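Local coordinates for dnab-like replicative helicase (PDB 3BH0), which probably unwinds duplex DNA in the 5'-3' direction at the phage replication fork, drawing on ATP hydrolysis by the RecA-like ATPase domain that makes up this chain, at residues 72-77 / 228-233; 242-247 / 258-263. All coordinates share one frame; numbering follows the deposited sequence.

Both contacts are largely buried and lie on the same side of the chain's centre, their own centres about 8 Å apart. Contact 1 joins neighbouring parallel strands where they run out into loops, and backbone hydrogen bonds and an arginine-to-carbonyl bond do much of the work. Contact 2 has another chemistry: the loop segment 242-247 lies over one face of strand 259-265, and what crosses is apolar, proline and leucine against phenylalanine and isoleucine. The two share the sheet, since strand 70-74 pairs with strand 259-265 through Leu72 and Glu261. Contact 1 reaches the surface at Gln229 and around Arg76 and Arg232, contact 2 at Met243 and partly at Leu244.

Contact 1 (72-77 / 228-233); sequences LIAARP and SQLSRQ
Arg76 reaches across to 228-233 with a chain bent at chi2 (-71°) and chi3 (-54°), which lays its guanidinium flat against the backbone of Arg232. Arg232 CA sits over the centre of one face, 3.6 Å from Arg76 CZ, while Pro77 CD covers the opposite face. At the edge, Arg76 NH1 gives a hydrogen bond of 2.9 Å to Leu230 O, within the guanidinium plane but above the plane of the carbonyl. Arg76 NE forms a salt bridge with Glu235, so the group is gripped at two nitrogens. The two guanidinium planes are steeply inclined, with Arg76 NH2 and Arg232 NE 4.7 Å apart; Glu235 probably offsets some of this like-charge repulsion.

Further in, Leu230 points its CD1 at the backbone of Ala75, 3.6 Å from Ala75 N, and its CG lies against Ala74 CB. Ala74 and Ser228 form a parallel beta bridge, their CB atoms on the same face of the sheet. Ser228 N donates to Ile73 O at 2.9 Å, and Ala75 N donates to Ser228 O at 3.2 Å, almost along the C=O axis. Ser228 OG, anti to its backbone N, bonds Gln229 O and is also held by Gln191. Ala75 opens a sequence consistent with the Walker A P-loop, entered from strand 70-74, which lies between strands 223-228 and 259-265; Leu253 of helix 252-256 packs on Leu72 and Ser228.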
ATOM      1  N   LEU A  72      -2.783   6.220   2.403  1.00 31.75           N
ATOM      2  CA  LEU A  72      -2.130   6.764   1.240  1.00 30.92           C
ATOM      3  C   LEU A  72      -0.615   6.518   1.321  1.00 30.11           C
ATOM      4  O   LEU A  72       0.014   6.772   2.337  1.00 29.27           O
ATOM      5  CB  LEU A  72      -2.441   8.260   1.167  1.00 31.12           C
ATOM      6  CG  LEU A  72      -2.340   8.895  -0.205  1.00 32.75           C
ATOM      7  CD1 LEU A  72      -3.566   8.497  -1.052  1.00 34.24           C
ATOM      8  CD2 LEU A  72      -2.235  10.396  -0.058  1.00 32.61           C
ATOM      9  N   ILE A  73      -0.064   5.973   0.244  1.00 29.69           N
ATOM     10  CA  ILE A  73       1.373   5.792   0.092  1.00 28.96           C
ATOM     11  C   ILE A  73       1.754   6.677  -1.076  1.00 28.52           C
ATOM     12  O   ILE A  73       1.495   6.347  -2.234  1.00 27.39           O
ATOM     13  CB  ILE A  73       1.778   4.314  -0.191  1.00 28.65           C
ATOM     14  CG1 ILE A  73       1.356   3.408   0.971  1.00 28.91           C
ATOM     15  CG2 ILE A  73       3.277   4.211  -0.379  1.00 28.65           C
ATOM     16  CD1 ILE A  73       1.459   1.937   0.679  1.00 28.81           C
ATOM     17  N   ALA A  74       2.336   7.817  -0.746  1.00 28.13           N
ATOM     18  CA  ALA A  74       2.759   8.773  -1.740  1.00 28.86           C
ATOM     19  C   ALA A  74       4.290   8.946  -1.791  1.00 29.07           C
ATOM     20  O   ALA A  74       4.984   8.929  -0.778  1.00 29.59           O
ATOM     21  CB  ALA A  74       2.057  10.099  -1.523  1.00 28.60           C
ATOM     22  N   ALA A  75       4.820   9.081  -2.993  1.00 29.51           N
ATOM     23  CA  ALA A  75       6.262   9.260  -3.162  1.00 29.36           C
ATOM     24  C   ALA A  75       6.541   9.745  -4.559  1.00 29.09           C
ATOM     25  O   ALA A  75       5.789   9.461  -5.479  1.00 28.36           O
ATOM     26  CB  ALA A  75       7.016   7.948  -2.908  1.00 28.92           C
ATOM     27  N   ARG A  76       7.638  10.478  -4.689  1.00 29.77           N
ATOM     28  CA  ARG A  76       8.238  10.796  -5.970  1.00 30.68           C
ATOM     29  C   ARG A  76       8.697   9.505  -6.673  1.00 31.38           C
ATOM     30  O   ARG A  76       8.759   8.442  -6.038  1.00 30.83           O
ATOM     31  CB  ARG A  76       9.390  11.774  -5.758  1.00 30.51           C
ATOM     32  CG  ARG A  76       8.956  13.144  -5.251  1.00 31.39           C
ATOM     33  CD  ARG A  76       8.229  13.945  -6.332  1.00 33.18           C
ATOM     34  NE  ARG A  76       9.021  14.046  -7.548  1.00 32.68           N
ATOM     35  CZ  ARG A  76       8.528  14.063  -8.786  1.00 36.08           C
ATOM     36  NH1 ARG A  76       7.216  13.994  -9.016  1.00 34.74           N
ATOM     37  NH2 ARG A  76       9.366  14.123  -9.814  1.00 37.35           N
ATOM     38  N   PRO A  77       8.970   9.572  -7.996  1.00 32.20           N
ATOM     39  CA  PRO A  77       9.504   8.384  -8.670  1.00 33.11           C
ATOM     40  C   PRO A  77      10.823   7.885  -8.061  1.00 33.86           C
ATOM     41  O   PRO A  77      11.630   8.683  -7.575  1.00 34.06           O
ATOM     42  CB  PRO A  77       9.744   8.872 -10.104  1.00 32.97           C
ATOM     43  CG  PRO A  77       8.867  10.058 -10.260  1.00 32.97           C
ATOM     44  CD  PRO A  77       8.785  10.696  -8.928  1.00 32.01           C
ATOM     45  N   SER A 228      -0.055   7.160  -4.519  1.00 30.91           N
ATOM     46  CA  SER A 228      -0.251   8.499  -5.024  1.00 31.84           C
ATOM     47  C   SER A 228       1.074   9.113  -5.429  1.00 33.53           C
ATOM     48  O   SER A 228       2.097   8.949  -4.754  1.00 34.02           O
ATOM     49  CB  SER A 228      -0.928   9.377  -3.969  1.00 31.56           C
ATOM     50  OG  SER A 228      -0.886  10.740  -4.354  1.00 28.97           O
ATOM     51  N   GLN A 229       1.043   9.839  -6.533  1.00 34.81           N
ATOM     52  CA  GLN A 229       2.210  10.540  -7.017  1.00 36.34           C
ATOM     53  C   GLN A 229       2.343  11.802  -6.192  1.00 36.87           C
ATOM     54  O   GLN A 229       1.482  12.087  -5.365  1.00 36.27           O
ATOM     55  CB  GLN A 229       2.063  10.837  -8.518  1.00 36.07           C
ATOM     56  CG  GLN A 229       1.046  11.928  -8.907  1.00 37.29           C
ATOM     57  CD  GLN A 229       0.662  11.874 -10.413  1.00 37.88           C
ATOM     58  OE1 GLN A 229       1.331  11.231 -11.214  1.00 39.23           O
ATOM     59  NE2 GLN A 229      -0.416  12.544 -10.777  1.00 39.37           N
ATOM     60  N   LEU A 230       3.435  12.534  -6.382  1.00 38.38           N
ATOM     61  CA  LEU A 230       3.649  13.820  -5.698  1.00 40.07           C
ATOM     62  C   LEU A 230       4.151  14.848  -6.684  1.00 41.70           C
ATOM     63  O   LEU A 230       4.678  14.490  -7.746  1.00 41.80           O
ATOM     64  CB  LEU A 230       4.638  13.693  -4.527  1.00 39.29           C
ATOM     65  CG  LEU A 230       4.073  13.071  -3.255  1.00 38.38           C
ATOM     66  CD1 LEU A 230       5.186  12.639  -2.339  1.00 38.28           C
ATOM     67  CD2 LEU A 230       3.150  14.026  -2.551  1.00 37.20           C
ATOM     68  N   SER A 231       3.980  16.117  -6.317  1.00 44.08           N
ATOM     69  CA  SER A 231       4.421  17.267  -7.115  1.00 46.77           C
ATOM     70  C   SER A 231       5.925  17.210  -7.425  1.00 48.42           C
ATOM     71  O   SER A 231       6.733  16.843  -6.561  1.00 48.47           O
ATOM     72  CB  SER A 231       4.099  18.552  -6.345  1.00 46.64           C
ATOM     73  OG  SER A 231       4.460  19.698  -7.091  1.00 48.08           O
ATOM     74  N   ARG A 232       6.311  17.578  -8.646  1.00 50.62           N
ATOM     75  CA  ARG A 232       7.739  17.559  -9.010  1.00 52.91           C
ATOM     76  C   ARG A 232       8.493  18.712  -8.362  1.00 53.39           C
ATOM     77  O   ARG A 232       9.711  18.816  -8.457  1.00 53.66           O
ATOM     78  CB  ARG A 232       7.955  17.489 -10.527  1.00 52.82           C
ATOM     79  CG  ARG A 232       7.555  18.723 -11.344  1.00 54.50           C
ATOM     80  CD  ARG A 232       7.732  18.457 -12.869  1.00 55.00           C
ATOM     81  NE  ARG A 232       8.651  17.335 -13.147  1.00 58.41           N
ATOM     82  CZ  ARG A 232       9.460  17.234 -14.208  1.00 59.65           C
ATOM     83  NH1 ARG A 232       9.501  18.190 -15.125  1.00 59.99           N
ATOM     84  NH2 ARG A 232      10.239  16.164 -14.358  1.00 60.37           N
ATOM     85  N   GLN A 233       7.730  19.541  -7.657  1.00 54.61           N
ATOM     86  CA  GLN A 233       8.229  20.675  -6.917  1.00 55.74           C
ATOM     87  C   GLN A 233       8.959  20.244  -5.662  1.00 55.99           C
ATOM     88  O   GLN A 233       9.724  21.020  -5.083  1.00 56.35           O
ATOM     89  CB  GLN A 233       7.067  21.587  -6.550  1.00 55.95           C
ATOM     90  CG  GLN A 233       7.400  23.054  -6.714  1.00 59.07           C
ATOM     91  CD  GLN A 233       6.244  23.977  -6.352  1.00 62.86           C
ATOM     92  OE1 GLN A 233       5.365  23.630  -5.539  1.00 63.55           O
ATOM     93  NE2 GLN A 233       6.245  25.171  -6.948  1.00 63.39           N
TER

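Contact 2 (242-247 / 258-263); sequences PMLSDL and DIIEFL
Phe262 has CG anti to its carbonyl carbon (chi1 -67°), which swings the ring out from strand 259-265 to meet 242-247; Ile260, with CG1 likewise anti (chi1 -60°), sends CD1 to the same side. Leu244 is turned the same way about its first bond (chi1 -69°), and its CD2 crosses obliquely to Ile260 CD1 at 3.9 Å.

The Phe262 ring is sandwiched. Pro242 CB stands over one face in a CH-pi contact, 3.8 Å from the ring centroid and displaced toward the rim, while Ile260 CG2 of the same strand covers the opposite face. The proline ring and the phenylalanine side chain run antiparallel as they pass, with Pro242 CG near Phe262 CB. At the tip of the ring, Phe262 CZ comes 3.5 Å from Met243 O, and Leu247 CD1 lies near the ring plane at the edge, 4.2 Å from Ile260 CD1.

In this RecA-like core of the DnaB family, strand 259-265 lies between the parallel strand 70-74 and the antiparallel 278-286, and the loop segment packs across it, with Ala74 and Ala284 on the two flanking strands also touching Phe262. The loop is shaped by Asp246: its OD2 accepts a short, nearly straight hydrogen bond from Met243 N at 2.6 Å, and Asp246 N returns one to Met243 O. The same carboxylate forms a salt bridge with Arg237.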
ATOM      1  N   PRO A 242       9.251  14.666   1.327  1.00 45.65           N
ATOM      2  CA  PRO A 242       7.903  15.138   0.978  1.00 44.97           C
ATOM      3  C   PRO A 242       7.204  15.727   2.177  1.00 44.50           C
ATOM      4  O   PRO A 242       7.443  15.289   3.299  1.00 44.28           O
ATOM      5  CB  PRO A 242       7.183  13.862   0.529  1.00 44.82           C
ATOM      6  CG  PRO A 242       8.271  12.884   0.240  1.00 45.09           C
ATOM      7  CD  PRO A 242       9.369  13.205   1.195  1.00 45.02           C
ATOM      8  N   MET A 243       6.366  16.730   1.942  1.00 44.25           N
ATOM      9  CA  MET A 243       5.477  17.243   2.988  1.00 44.20           C
ATOM     10  C   MET A 243       4.034  17.227   2.528  1.00 43.28           C
ATOM     11  O   MET A 243       3.763  16.983   1.356  1.00 42.72           O
ATOM     12  CB  MET A 243       5.881  18.640   3.442  1.00 43.91           C
ATOM     13  CG  MET A 243       5.945  19.661   2.357  1.00 44.34           C
ATOM     14  SD  MET A 243       6.884  21.079   2.921  1.00 46.53           S
ATOM     15  CE  MET A 243       8.294  20.294   3.707  1.00 44.97           C
ATOM     16  N   LEU A 244       3.119  17.486   3.457  1.00 43.04           N
ATOM     17  CA  LEU A 244       1.684  17.386   3.181  1.00 43.19           C
ATOM     18  C   LEU A 244       1.226  18.350   2.098  1.00 43.81           C
ATOM     19  O   LEU A 244       0.344  18.016   1.308  1.00 43.88           O
ATOM     20  CB  LEU A 244       0.849  17.544   4.455  1.00 42.62           C
ATOM     21  CG  LEU A 244       0.941  16.410   5.480  1.00 41.25           C
ATOM     22  CD1 LEU A 244       0.284  16.862   6.780  1.00 41.42           C
ATOM     23  CD2 LEU A 244       0.311  15.124   4.989  1.00 38.55           C
ATOM     24  N   SER A 245       1.849  19.525   2.054  1.00 44.89           N
ATOM     25  CA  SER A 245       1.617  20.503   0.994  1.00 46.21           C
ATOM     26  C   SER A 245       1.978  19.988  -0.418  1.00 47.15           C
ATOM     27  O   SER A 245       1.509  20.542  -1.415  1.00 47.69           O
ATOM     28  CB  SER A 245       2.374  21.810   1.291  1.00 46.42           C
ATOM     29  OG  SER A 245       3.760  21.683   1.010  1.00 46.42           O
ATOM     30  N   ASP A 246       2.789  18.932  -0.511  1.00 47.90           N
ATOM     31  CA  ASP A 246       3.171  18.364  -1.820  1.00 48.69           C
ATOM     32  C   ASP A 246       2.023  17.674  -2.568  1.00 50.17           C
ATOM     33  O   ASP A 246       2.110  17.419  -3.777  1.00 49.86           O
ATOM     34  CB  ASP A 246       4.367  17.420  -1.674  1.00 47.67           C
ATOM     35  CG  ASP A 246       5.632  18.151  -1.295  1.00 46.19           C
ATOM     36  OD1 ASP A 246       5.834  19.277  -1.804  1.00 43.21           O
ATOM     37  OD2 ASP A 246       6.420  17.605  -0.492  1.00 43.49           O
ATOM     38  N   LEU A 247       0.945  17.381  -1.846  1.00 52.29           N
ATOM     39  CA  LEU A 247      -0.225  16.758  -2.452  1.00 54.58           C
ATOM     40  C   LEU A 247      -1.083  17.795  -3.206  1.00 56.21           C
ATOM     41  O   LEU A 247      -2.274  17.587  -3.396  1.00 56.91           O
ATOM     42  CB  LEU A 247      -1.033  15.997  -1.388  1.00 54.03           C
ATOM     43  CG  LEU A 247      -0.340  14.833  -0.657  1.00 54.02           C
ATOM     44  CD1 LEU A 247      -0.943  14.586   0.731  1.00 52.35           C
ATOM     45  CD2 LEU A 247      -0.356  13.557  -1.487  1.00 53.27           C
ATOM     46  N   ASP A 258      -6.687   8.583   6.668  1.00 37.10           N
ATOM     47  CA  ASP A 258      -6.370   8.396   8.068  1.00 37.62           C
ATOM     48  C   ASP A 258      -4.860   8.293   8.231  1.00 36.94           C
ATOM     49  O   ASP A 258      -4.283   8.803   9.195  1.00 37.04           O
ATOM     50  CB  ASP A 258      -7.085   7.137   8.572  1.00 38.12           C
ATOM     51  CG  ASP A 258      -8.559   7.159   8.224  1.00 40.59           C
ATOM     52  OD1 ASP A 258      -9.230   8.160   8.579  1.00 43.59           O
ATOM     53  OD2 ASP A 258      -9.034   6.229   7.541  1.00 41.84           O
ATOM     54  N   ILE A 259      -4.230   7.628   7.267  1.00 36.22           N
ATOM     55  CA  ILE A 259      -2.793   7.433   7.274  1.00 35.28           C
ATOM     56  C   ILE A 259      -2.181   7.860   5.937  1.00 34.62           C
ATOM     57  O   ILE A 259      -2.668   7.500   4.866  1.00 34.79           O
ATOM     58  CB  ILE A 259      -2.420   5.979   7.629  1.00 35.16           C
ATOM     59  CG1 ILE A 259      -3.072   5.587   8.964  1.00 35.21           C
ATOM     60  CG2 ILE A 259      -0.893   5.832   7.707  1.00 35.06           C
ATOM     61  CD1 ILE A 259      -2.972   4.116   9.360  1.00 35.25           C
ATOM     62  N   ILE A 260      -1.123   8.646   6.020  1.00 33.74           N
ATOM     63  CA  ILE A 260      -0.358   9.024   4.854  1.00 33.32           C
ATOM     64  C   ILE A 260       1.098   8.679   5.098  1.00 33.03           C
ATOM     65  O   ILE A 260       1.768   9.264   5.949  1.00 32.36           O
ATOM     66  CB  ILE A 260      -0.510  10.522   4.520  1.00 33.42           C
ATOM     67  CG1 ILE A 260      -1.984  10.854   4.249  1.00 32.76           C
ATOM     68  CG2 ILE A 260       0.416  10.912   3.340  1.00 33.60           C
ATOM     69  CD1 ILE A 260      -2.287  12.353   4.042  1.00 32.95           C
ATOM     70  N   GLU A 261       1.584   7.705   4.349  1.00 33.32           N
ATOM     71  CA  GLU A 261       2.985   7.369   4.427  1.00 33.86           C
ATOM     72  C   GLU A 261       3.740   7.810   3.175  1.00 33.45           C
ATOM     73  O   GLU A 261       3.440   7.381   2.071  1.00 33.30           O
ATOM     74  CB  GLU A 261       3.187   5.893   4.784  1.00 34.19           C
ATOM     75  CG  GLU A 261       2.138   4.964   4.265  1.00 36.77           C
ATOM     76  CD  GLU A 261       2.068   3.651   5.021  1.00 38.61           C
ATOM     77  OE1 GLU A 261       1.475   3.638   6.104  1.00 40.46           O
ATOM     78  OE2 GLU A 261       2.557   2.620   4.520  1.00 39.87           O
ATOM     79  N   PHE A 262       4.677   8.735   3.368  1.00 33.12           N
ATOM     80  CA  PHE A 262       5.606   9.150   2.332  1.00 33.19           C
ATOM     81  C   PHE A 262       6.829   8.240   2.345  1.00 33.14           C
ATOM     82  O   PHE A 262       7.238   7.751   3.400  1.00 32.80           O
ATOM     83  CB  PHE A 262       6.072  10.589   2.560  1.00 33.24           C
ATOM     84  CG  PHE A 262       4.997  11.632   2.397  1.00 32.46           C
ATOM     85  CD1 PHE A 262       4.114  11.592   1.333  1.00 33.17           C
ATOM     86  CD2 PHE A 262       4.917  12.692   3.287  1.00 33.25           C
ATOM     87  CE1 PHE A 262       3.134  12.585   1.178  1.00 32.92           C
ATOM     88  CE2 PHE A 262       3.956  13.699   3.137  1.00 33.00           C
ATOM     89  CZ  PHE A 262       3.061  13.640   2.083  1.00 33.12           C
ATOM     90  N   LEU A 263       7.388   8.009   1.165  1.00 33.33           N
ATOM     91  CA  LEU A 263       8.660   7.319   1.019  1.00 34.11           C
ATOM     92  C   LEU A 263       9.716   8.293   0.518  1.00 34.91           C
ATOM     93  O   LEU A 263       9.467   9.109  -0.365  1.00 34.91           O
ATOM     94  CB  LEU A 263       8.542   6.134   0.061  1.00 33.84           C
ATOM     95  CG  LEU A 263       8.042   4.751   0.513  1.00 35.02           C
ATOM     96  CD1 LEU A 263       7.290   4.714   1.838  1.00 35.00           C
ATOM     97  CD2 LEU A 263       7.164   4.196  -0.566  1.00 36.52           C
TER